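Local coordinates for protein TRAP dicarboxylate transporter, DctP subunit (Ochrobactrum anthropi, PDB 4P47) that probably captures a small solute in the periplasm and hands it to a TRAP-type membrane transporter, here with a C-terminus occupying its ligand-binding pocket, at residues Leu149-Leu154 with His235-Gln240; Leu230-His235 with Met291-Leu296. All blocks are in the same frame, centred on the assembly; numbering follows the deposited sequence. Where two conformers were deposited one is given.

Overall arrangement
Following the chain from the N terminus, strand 141-156 supplies the first half of interaction 1 at 149-154. Eighty residues later, after short helices and strands, 235-240 on strand 229-245 closes interaction 1. Just before this, the same strand offers 230-235 to interaction 2, so His235 belongs to both. Interaction 2 closes later, after helix 254-288, when 291-296 pairs alongside. The two closures therefore cross rather than nest. Strand 229-245 lies between strands 141-156 and 292-295 in one mixed sheet, and the contact centres are about 13 Å apart. The backbone bond between Leu154 O and Thr231 N and the bond from Arg234 N to Asn153 OD1 join them.

Interaction 1: Leu149-Leu154 with His235-Gln240; sequences LGFRNL and HQYNPQ
An antiparallel strand pair near the centre of the chain, interrupted by a classic beta bulge, joins Leu149-Leu154 to His235-Gln240; the short axes run at 161°. At the bulge Asn238 O takes two N-H groups, from Leu149 N (3.1 Å) and Gly150 N (3.2 Å), the first nearly along the C=O axis and the second in the carbonyl plane. The backbone angles at Gly150 would jam a CB against the preceding carbonyl oxygen, which accounts for glycine. Asn238 N answers to Gly150 O at 2.9 Å, and Arg152 N meets Gln236 O almost straight (173°).

On one face, Phe151 and Tyr237 form an edge-to-face pair: Tyr237 CD1 sits over the centre of the Phe151 ring, 3.5 Å from Phe151 CE1. On the other, Arg152 bends at chi3 and brings its guanidinium edge to Asn238, with NH1 2.9 Å from Asn238 OD1; OD1 lies in the guanidinium plane and NH1 in the amide carbonyl plane, although the two planes are turned 51° from each other. Arg152 NE forms a salt bridge with Glu212, whose OE1 also bonds His235 NE2. Shared between the two, this carboxylate would favour the charged state of Arg152 and might raise the proton affinity of His235. Arg152 O lies over the rim of the His235 ring, 3.2 Å from His235 ND1 but at an angle too poor for a bond; ND1 pairs with Thr233 OG1 instead.

Strand 90-94 flanks strand 229-245 and strand 210-213 flanks strand 141-156, while Ala120 of helix 117-125 packs against Tyr237.

Interaction 2: Leu230-His235 with Met291-Leu296; sequences LTLTRH and MQVTEL
Strand 292-295, following helix 254-288, pairs parallel with strand 229-245 in the mixed sheet, the short axes inclined by 23°; Leu283 and Ile286 of that helix pack on Leu230. Backbone bonds hold Leu230 at both its N and its O from this one neighbouring strand: N donates to Gln292 O (3.0 Å) and O accepts from Thr294 N (2.8 Å). Leu232 N reaches Thr294 O at 2.9 Å, nearly along the C=O axis. At Leu232 the strand kinks in an inverse gamma turn, closed by a weak bond from Thr233 N to Thr231 O; water 1 bridges Leu232 O and Leu296 N.

Val293 forks between two leucines, CG2 alongside Leu230 CD2 and CG1 at Leu232 CG (4.1 Å). Met291 bends at chi3 to set CE against Leu230 CB at 4.0 Å. Leu296 splits its methyls, CD1 meeting Thr233 CA (3.8 Å) and CD2 Thr231 CG2 (3.9 Å). An alanine here would remove both branches and would probably loosen the packing over Thr231 and Thr233.

Water 2 accepts from Arg234 NH2 and donates to Glu295 OE2, atoms 5.4 Å apart. The backbone bonds thus fix the register, aliphatic contacts fill in around it, and water joins the opposite charges.

Interaction 1: Leu149-Leu154 with His235-Gln240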
loop_
_atom_site.group_PDB
_atom_site.type_symbol
_atom_site.label_atom_id
_atom_site.label_comp_id
_atom_site.label_asym_id
_atom_site.label_seq_id
_atom_site.Cartn_x
_atom_site.Cartn_y
_atom_site.Cartn_z
ATOM N N LEU A 149 -1.935 1.508 3.432
ATOM C CA LEU A 149 -0.948 0.746 4.191
ATOM C C LEU A 149 0.237 1.663 4.486
ATOM O O LEU A 149 0.474 2.024 5.631
ATOM C CB LEU A 149 -0.519 -0.532 3.461
ATOM C CG LEU A 149 0.264 -1.547 4.286
ATOM C CD1 LEU A 149 1.680 -1.087 4.512
ATOM C CD2 LEU A 149 -0.392 -1.861 5.616
ATOM N N GLY A 150 0.937 2.106 3.453
ATOM C CA GLY A 150 1.978 3.095 3.655
ATOM C C GLY A 150 3.089 3.059 2.628
ATOM O O GLY A 150 3.092 2.245 1.706
ATOM N N PHE A 151 4.053 3.944 2.812
ATOM C CA PHE A 151 5.252 3.932 1.992
ATOM C C PHE A 151 6.169 2.765 2.333
ATOM O O PHE A 151 6.270 2.313 3.474
ATOM C CB PHE A 151 6.026 5.259 2.156
ATOM C CG PHE A 151 5.335 6.423 1.516
ATOM C CD1 PHE A 151 5.367 6.596 0.143
ATOM C CD2 PHE A 151 4.603 7.309 2.283
ATOM C CE1 PHE A 151 4.684 7.650 -0.433
ATOM C CE2 PHE A 151 3.937 8.355 1.707
ATOM C CZ PHE A 151 3.967 8.514 0.353
ATOM N N ARG A 152 6.863 2.300 1.305
ATOM C CA ARG A 152 7.964 1.368 1.470
ATOM C C ARG A 152 9.273 2.126 1.468
ATOM O O ARG A 152 9.541 2.902 0.546
ATOM C CB ARG A 152 7.948 0.319 0.355
ATOM C CG ARG A 152 6.603 -0.370 0.223
ATOM C CD ARG A 152 6.636 -1.516 -0.740
ATOM N NE ARG A 152 7.430 -2.641 -0.250
ATOM C CZ ARG A 152 7.001 -3.592 0.560
ATOM N NH1 ARG A 152 5.766 -3.592 1.015
ATOM N NH2 ARG A 152 7.828 -4.558 0.898
ATOM N N ASN A 153 10.058 1.914 2.521
ATOM C CA ASN A 153 11.355 2.539 2.738
ATOM C C ASN A 153 12.460 1.481 2.832
ATOM O O ASN A 153 12.208 0.285 2.637
ATOM C CB ASN A 153 11.265 3.422 3.986
ATOM C CG ASN A 153 10.308 4.593 3.792
ATOM O OD1 ASN A 153 10.319 5.267 2.749
ATOM N ND2 ASN A 153 9.476 4.845 4.785
ATOM N N LEU A 154 13.684 1.900 3.113
ATOM C CA LEU A 154 14.852 1.033 2.965
ATOM C C LEU A 154 15.750 1.090 4.192
ATOM O O LEU A 154 16.226 2.160 4.553
ATOM C CB LEU A 154 15.652 1.512 1.749
ATOM C CG LEU A 154 16.935 0.755 1.444
ATOM C CD1 LEU A 154 16.672 -0.687 1.069
ATOM C CD2 LEU A 154 17.693 1.450 0.332
ATOM N N HIS A 235 10.207 4.522 -2.096
ATOM C CA HIS A 235 10.417 4.019 -3.445
ATOM C C HIS A 235 9.149 3.433 -4.035
ATOM O O HIS A 235 9.033 3.369 -5.255
ATOM C CB HIS A 235 11.585 3.021 -3.522
ATOM C CG HIS A 235 11.464 1.874 -2.575
ATOM N ND1 HIS A 235 12.001 1.918 -1.312
ATOM C CD2 HIS A 235 10.858 0.669 -2.692
ATOM C CE1 HIS A 235 11.733 0.786 -0.686
ATOM N NE2 HIS A 235 11.043 0.009 -1.495
ATOM N N GLN A 236 8.249 2.957 -3.182
ATOM C CA GLN A 236 6.911 2.580 -3.598
ATOM C C GLN A 236 5.948 3.012 -2.502
ATOM O O GLN A 236 6.354 3.308 -1.385
ATOM C CB GLN A 236 6.804 1.073 -3.772
ATOM C CG GLN A 236 7.575 0.538 -4.957
ATOM C CD GLN A 236 7.691 -0.949 -4.863
ATOM O OE1 GLN A 236 8.387 -1.489 -3.977
ATOM N NE2 GLN A 236 6.996 -1.647 -5.732
ATOM N N TYR A 237 4.670 3.067 -2.855
ATOM C CA TYR A 237 3.594 3.375 -1.927
ATOM C C TYR A 237 2.583 2.268 -2.063
ATOM O O TYR A 237 2.204 1.938 -3.178
ATOM C CB TYR A 237 2.932 4.698 -2.267
ATOM C CG TYR A 237 1.761 5.018 -1.345
ATOM C CD1 TYR A 237 1.968 5.498 -0.059
ATOM C CD2 TYR A 237 0.451 4.847 -1.769
ATOM C CE1 TYR A 237 0.893 5.789 0.783
ATOM C CE2 TYR A 237 -0.618 5.157 -0.942
ATOM C CZ TYR A 237 -0.387 5.624 0.319
ATOM O OH TYR A 237 -1.469 5.932 1.124
ATOM N N ASN A 238 2.136 1.714 -0.936
ATOM C CA ASN A 238 1.128 0.660 -0.907
ATOM C C ASN A 238 -0.240 1.213 -0.464
ATOM O O ASN A 238 -0.496 1.357 0.736
ATOM C CB ASN A 238 1.514 -0.487 0.069
ATOM C CG ASN A 238 2.745 -1.314 -0.350
ATOM O OD1 ASN A 238 3.443 -1.872 0.505
ATOM N ND2 ASN A 238 2.963 -1.445 -1.633
ATOM N N PRO A 239 -1.130 1.507 -1.427
ATOM C CA PRO A 239 -2.521 1.762 -1.079
ATOM C C PRO A 239 -3.209 0.440 -0.881
ATOM O O PRO A 239 -2.800 -0.550 -1.503
ATOM C CB PRO A 239 -3.074 2.459 -2.326
ATOM C CG PRO A 239 -2.245 1.980 -3.443
ATOM C CD PRO A 239 -0.916 1.533 -2.880
ATOM N N GLN A 240 -4.225 0.401 -0.035
ATOM C CA GLN A 240 -5.059 -0.777 0.059
ATOM C C GLN A 240 -6.374 -0.512 -0.627
ATOM O O GLN A 240 -6.821 0.651 -0.731
ATOM C CB GLN A 240 -5.264 -1.195 1.493
ATOM C CG GLN A 240 -3.935 -1.476 2.161
ATOM C CD GLN A 240 -4.039 -2.511 3.224
ATOM O OE1 GLN A 240 -4.961 -2.493 4.045
ATOM N NE2 GLN A 240 -3.087 -3.426 3.234
#

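Interaction 2: Leu230-His235 with Met291-Leu296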
loop_
_atom_site.group_PDB
_atom_site.type_symbol
_atom_site.label_atom_id
_atom_site.label_comp_id
_atom_site.label_asym_id
_atom_site.label_seq_id
_atom_site.Cartn_x
_atom_site.Cartn_y
_atom_site.Cartn_z
ATOM N N LEU A 230 18.220 3.786 8.178
ATOM C CA LEU A 230 16.936 3.874 7.482
ATOM C C LEU A 230 16.958 5.081 6.569
ATOM O O LEU A 230 17.352 6.172 7.005
ATOM C CB LEU A 230 15.779 4.056 8.494
ATOM C CG LEU A 230 14.407 4.452 7.937
ATOM C CD1 LEU A 230 13.867 3.392 6.967
ATOM C CD2 LEU A 230 13.370 4.681 9.019
ATOM N N THR A 231 16.560 4.890 5.312
ATOM C CA THR A 231 16.285 6.002 4.423
ATOM C C THR A 231 14.834 5.980 4.057
ATOM O O THR A 231 14.276 4.928 3.705
ATOM C CB THR A 231 17.116 5.935 3.150
ATOM O OG1 THR A 231 18.489 6.053 3.531
ATOM C CG2 THR A 231 16.776 7.087 2.183
ATOM N N LEU A 232 14.206 7.150 4.143
ATOM C CA LEU A 232 12.827 7.310 3.716
ATOM C C LEU A 232 12.813 7.435 2.190
ATOM O O LEU A 232 12.545 8.496 1.628
ATOM C CB LEU A 232 12.196 8.513 4.411
ATOM C CG LEU A 232 12.218 8.467 5.946
ATOM C CD1 LEU A 232 11.412 9.635 6.537
ATOM C CD2 LEU A 232 11.707 7.131 6.492
ATOM N N THR A 233 13.147 6.348 1.517
ATOM C CA THR A 233 13.217 6.343 0.052
ATOM C C THR A 233 11.851 6.545 -0.579
ATOM O O THR A 233 11.758 7.062 -1.686
ATOM C CB THR A 233 13.759 5.003 -0.444
ATOM O OG1 THR A 233 13.126 3.969 0.296
ATOM C CG2 THR A 233 15.262 4.889 -0.267
ATOM N N ARG A 234 10.796 6.126 0.111
ATOM C CA ARG A 234 9.452 6.141 -0.446
ATOM C C ARG A 234 9.460 5.591 -1.883
ATOM O O ARG A 234 8.789 6.098 -2.784
ATOM C CB ARG A 234 8.824 7.540 -0.354
ATOM C CG ARG A 234 8.676 8.026 1.074
ATOM C CD ARG A 234 7.793 9.252 1.179
ATOM N NE ARG A 234 7.698 9.700 2.566
ATOM C CZ ARG A 234 8.499 10.596 3.125
ATOM N NH1 ARG A 234 9.458 11.179 2.426
ATOM N NH2 ARG A 234 8.331 10.923 4.397
ATOM N N HIS A 235 10.207 4.522 -2.096
ATOM C CA HIS A 235 10.417 4.019 -3.445
ATOM C C HIS A 235 9.149 3.433 -4.035
ATOM O O HIS A 235 9.033 3.369 -5.255
ATOM C CB HIS A 235 11.585 3.021 -3.522
ATOM C CG HIS A 235 11.464 1.874 -2.575
ATOM N ND1 HIS A 235 12.001 1.918 -1.312
ATOM C CD2 HIS A 235 10.858 0.669 -2.692
ATOM C CE1 HIS A 235 11.733 0.786 -0.686
ATOM N NE2 HIS A 235 11.043 0.009 -1.495
ATOM N N MET A 291 18.846 4.250 15.417
ATOM C CA MET A 291 18.960 4.173 13.973
ATOM C C MET A 291 19.134 5.573 13.425
ATOM O O MET A 291 18.513 6.515 13.903
ATOM C CB MET A 291 17.715 3.542 13.365
ATOM C CG MET A 291 17.573 2.084 13.665
ATOM S SD MET A 291 16.308 1.267 12.676
ATOM C CE MET A 291 17.045 1.275 11.045
ATOM N N GLN A 292 19.935 5.700 12.373
ATOM C CA GLN A 292 20.117 6.979 11.709
ATOM C C GLN A 292 19.130 7.043 10.553
ATOM O O GLN A 292 19.136 6.174 9.691
ATOM C CB GLN A 292 21.552 7.087 11.175
ATOM C CG GLN A 292 21.827 8.373 10.359
ATOM C CD GLN A 292 23.245 8.468 9.769
ATOM O OE1 GLN A 292 24.173 7.808 10.222
ATOM N NE2 GLN A 292 23.401 9.305 8.749
ATOM N N VAL A 293 18.317 8.089 10.520
ATOM C CA VAL A 293 17.282 8.244 9.502
ATOM C C VAL A 293 17.669 9.344 8.507
ATOM O O VAL A 293 17.942 10.500 8.867
ATOM C CB VAL A 293 15.918 8.555 10.149
ATOM C CG1 VAL A 293 14.818 8.631 9.099
ATOM C CG2 VAL A 293 15.575 7.517 11.190
ATOM N N THR A 294 17.696 8.962 7.246
ATOM C CA THR A 294 18.029 9.864 6.172
ATOM C C THR A 294 16.792 10.156 5.344
ATOM O O THR A 294 16.044 9.255 5.000
ATOM C CB THR A 294 19.134 9.250 5.285
ATOM O OG1 THR A 294 20.307 9.012 6.080
ATOM C CG2 THR A 294 19.491 10.194 4.140
ATOM N N GLU A 295 16.564 11.435 5.053
ATOM C CA GLU A 295 15.497 11.856 4.151
ATOM C C GLU A 295 16.106 12.276 2.831
ATOM O O GLU A 295 17.236 12.750 2.779
ATOM C CB GLU A 295 14.734 13.038 4.741
ATOM C CG GLU A 295 13.997 12.709 6.018
ATOM C CD GLU A 295 13.194 13.881 6.540
ATOM O OE1 GLU A 295 13.617 15.038 6.314
ATOM O OE2 GLU A 295 12.144 13.647 7.174
ATOM N N LEU A 296 15.343 12.093 1.768
ATOM C CA LEU A 296 15.707 12.579 0.444
ATOM C C LEU A 296 14.976 13.865 0.094
ATOM O O LEU A 296 13.782 13.987 0.348
ATOM C CB LEU A 296 15.348 11.525 -0.609
ATOM C CG LEU A 296 15.811 10.093 -0.361
ATOM C CD1 LEU A 296 15.341 9.162 -1.461
ATOM C CD2 LEU A 296 17.333 10.054 -0.259
HETATM O O HOH W 1 12.608 11.181 1.941
HETATM O O HOH W 2 9.723 12.830 5.886
#